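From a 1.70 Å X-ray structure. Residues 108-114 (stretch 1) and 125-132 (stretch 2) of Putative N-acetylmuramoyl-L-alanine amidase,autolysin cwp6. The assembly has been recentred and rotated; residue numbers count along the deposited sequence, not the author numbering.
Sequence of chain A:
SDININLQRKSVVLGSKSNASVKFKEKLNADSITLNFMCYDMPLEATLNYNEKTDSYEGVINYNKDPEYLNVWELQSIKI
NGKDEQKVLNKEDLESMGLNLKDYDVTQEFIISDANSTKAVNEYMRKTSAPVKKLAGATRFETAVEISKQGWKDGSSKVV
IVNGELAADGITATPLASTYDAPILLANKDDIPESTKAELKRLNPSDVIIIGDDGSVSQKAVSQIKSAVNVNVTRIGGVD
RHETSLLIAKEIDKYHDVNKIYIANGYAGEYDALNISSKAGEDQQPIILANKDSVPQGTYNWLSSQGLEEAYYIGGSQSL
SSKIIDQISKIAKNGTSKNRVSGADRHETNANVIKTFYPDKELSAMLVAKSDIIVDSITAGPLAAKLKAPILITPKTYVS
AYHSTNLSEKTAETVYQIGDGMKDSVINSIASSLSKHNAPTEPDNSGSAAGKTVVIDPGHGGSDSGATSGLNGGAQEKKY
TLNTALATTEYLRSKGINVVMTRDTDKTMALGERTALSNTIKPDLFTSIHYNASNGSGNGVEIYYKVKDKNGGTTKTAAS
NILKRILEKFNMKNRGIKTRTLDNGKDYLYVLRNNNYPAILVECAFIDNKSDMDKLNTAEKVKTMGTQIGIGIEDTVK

Stretch 1, residues 108-114: QEFIISD
Stretch 2, residues 125-132: MRKTSAPV

How do the two backbones run? They are extended and roughly antiparallel, their end-to-end directions 146° apart, with short strands at 112-113 and 128-129. Phi/psi is -101/163 at Ile112, -119/129 at Ser113, -104/156 at Thr128 and -143/146 at Ser129. The CA atoms of Ile112 and Ser129 lie 5.4 Å apart, those of Ser113 and Thr128 4.4 Å, and those of Ile111 and Ala130 4.8 Å.

What locks this register? Ile112 and Ser129 form the hydrogen-bonded pair: Ile112 N donates to Ser129 O at 3.0 Å, and Ser129 N to Ile112 O at 2.8 Å. Two residues further along each chain, Asp114 N donates to Lys127 O at 3.1 Å. Between these bonds Ser113 faces Thr128 as a non-hydrogen-bonded pair, and CA-H...O contacts supplement the ladder, Thr128 CA lying 3.1 Å from Ile112 O and Ser113 CA 3.4 Å from Lys127 O.

How do the side chains divide between the faces? Ile112 (chi1 61°, p; chi2 t) and Ser129 (chi1 54°, p) share one face. Ser129 is small and buried, and Ile112 CG1 comes within 3.3 Å of its OG. That Ser129 OG lies 2.9 Å from the O of water 2, hydrogen-bonded to it, and the water donates to Lys127 O at 3.0 Å. Ser113 (m) and Thr128 (p) occupy the other face, Ser113 OG 3.9 Å from Thr128 CG2.

What closes the end near Pro131? This buried proline, phi/psi -63/144 and C-gamma endo, offers a compact apolar ring. Glu109 CB approaches Pro131 CB to 3.6 Å; its m, m rotamer leads the carboxylate away, where water 1 donates to Glu109 OE1 (3.2 Å) and Val132 O (3.1 Å). Ile111 (m, t) places CG1 4.4 Å from Pro131 CD and CG2 3.5 Å from Thr128 CB. Altogether 447 Å² is buried.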

# COMPACT_ATOMS: atom_id res chain seq x y z
N GLN A 108 0.18 -15.10 19.35
CA GLN A 108 -1.12 -15.28 18.68
C GLN A 108 -2.07 -14.26 19.26
O GLN A 108 -2.54 -14.36 20.41
CB GLN A 108 -1.65 -16.71 18.91
CG GLN A 108 -2.98 -16.96 18.19
CD GLN A 108 -3.24 -18.46 18.16
OE1 GLN A 108 -2.35 -19.26 17.89
NE2 GLN A 108 -4.52 -18.87 18.38
N GLU A 109 -2.39 -13.23 18.47
CA GLU A 109 -3.29 -12.17 18.93
C GLU A 109 -4.70 -12.48 18.44
O GLU A 109 -4.92 -13.45 17.72
CB GLU A 109 -2.88 -10.84 18.29
CG GLU A 109 -1.42 -10.55 18.45
CD GLU A 109 -1.13 -9.84 19.78
OE1 GLU A 109 -0.01 -9.33 19.94
OE2 GLU A 109 -2.00 -9.81 20.65
N PHE A 110 -5.67 -11.65 18.82
CA PHE A 110 -7.03 -11.85 18.36
C PHE A 110 -7.72 -10.53 18.06
O PHE A 110 -7.27 -9.49 18.53
CB PHE A 110 -7.86 -12.69 19.37
CG PHE A 110 -8.05 -12.02 20.71
CD1 PHE A 110 -7.17 -12.26 21.75
CD2 PHE A 110 -9.12 -11.16 20.93
CE1 PHE A 110 -7.34 -11.65 22.98
CE2 PHE A 110 -9.29 -10.54 22.16
CZ PHE A 110 -8.40 -10.78 23.18
N ILE A 111 -8.77 -10.56 17.26
CA ILE A 111 -9.54 -9.34 16.88
C ILE A 111 -10.11 -8.71 18.12
O ILE A 111 -10.77 -9.42 18.90
CB ILE A 111 -10.66 -9.81 15.93
CG1 ILE A 111 -10.04 -10.05 14.53
CG2 ILE A 111 -11.78 -8.72 15.86
CD1 ILE A 111 -10.98 -10.99 13.67
N ILE A 112 -9.89 -7.44 18.31
CA ILE A 112 -10.39 -6.82 19.52
C ILE A 112 -11.68 -6.03 19.24
O ILE A 112 -12.00 -5.73 18.09
CB ILE A 112 -9.35 -5.91 20.18
CG1 ILE A 112 -8.93 -4.79 19.27
CG2 ILE A 112 -8.12 -6.75 20.62
CD1 ILE A 112 -7.71 -4.06 19.85
N SER A 113 -12.41 -5.73 20.31
CA SER A 113 -13.66 -5.00 20.23
C SER A 113 -13.50 -3.72 21.01
O SER A 113 -13.06 -3.78 22.14
CB SER A 113 -14.79 -5.86 20.80
OG SER A 113 -14.94 -7.07 20.07
N ASP A 114 -13.82 -2.56 20.45
CA ASP A 114 -13.60 -1.34 21.25
C ASP A 114 -14.47 -0.18 20.86
O ASP A 114 -14.92 0.57 21.74
CB ASP A 114 -12.12 -0.82 21.13
N MET A 125 -23.54 -3.88 19.70
CA MET A 125 -22.85 -4.15 18.43
C MET A 125 -21.49 -3.47 18.56
O MET A 125 -21.39 -2.25 18.40
CB MET A 125 -23.66 -3.62 17.22
N ARG A 126 -20.44 -4.23 18.88
CA ARG A 126 -19.12 -3.62 19.06
C ARG A 126 -18.33 -3.58 17.74
O ARG A 126 -18.42 -4.51 16.94
CB ARG A 126 -18.33 -4.38 20.13
CG ARG A 126 -18.39 -3.68 21.49
N LYS A 127 -17.58 -2.48 17.51
CA LYS A 127 -16.75 -2.37 16.31
C LYS A 127 -15.49 -3.24 16.57
O LYS A 127 -14.87 -3.11 17.61
CB LYS A 127 -16.35 -0.91 16.07
CG LYS A 127 -17.49 -0.07 15.52
N THR A 128 -15.15 -4.11 15.65
CA THR A 128 -14.00 -4.97 15.85
C THR A 128 -12.81 -4.50 15.04
O THR A 128 -13.02 -3.84 14.01
CB THR A 128 -14.35 -6.34 15.39
OG1 THR A 128 -14.73 -6.27 14.02
CG2 THR A 128 -15.45 -6.96 16.25
N SER A 129 -11.58 -4.85 15.46
CA SER A 129 -10.45 -4.48 14.62
C SER A 129 -9.37 -5.56 14.63
O SER A 129 -9.19 -6.25 15.64
CB SER A 129 -9.86 -3.16 15.08
OG SER A 129 -9.50 -3.12 16.45
N ALA A 130 -8.68 -5.72 13.47
CA ALA A 130 -7.57 -6.67 13.36
C ALA A 130 -6.52 -6.24 14.31
O ALA A 130 -6.33 -5.04 14.54
CB ALA A 130 -7.03 -6.66 11.92
N PRO A 131 -5.78 -7.16 14.96
CA PRO A 131 -4.74 -6.70 15.90
C PRO A 131 -3.63 -5.87 15.19
O PRO A 131 -3.25 -6.19 14.05
CB PRO A 131 -4.18 -8.03 16.48
CG PRO A 131 -4.50 -9.09 15.38
CD PRO A 131 -5.88 -8.63 14.92
N VAL A 132 -3.11 -4.86 15.87
CA VAL A 132 -2.08 -4.00 15.29
C VAL A 132 -0.77 -4.25 15.98
O VAL A 132 -0.69 -4.22 17.22
CB VAL A 132 -2.55 -2.54 15.50
CG1 VAL A 132 -1.47 -1.52 15.17
CG2 VAL A 132 -3.80 -2.28 14.65
O HOH W 1 0.48 -6.20 19.29
O HOH W 2 -11.98 -2.39 17.79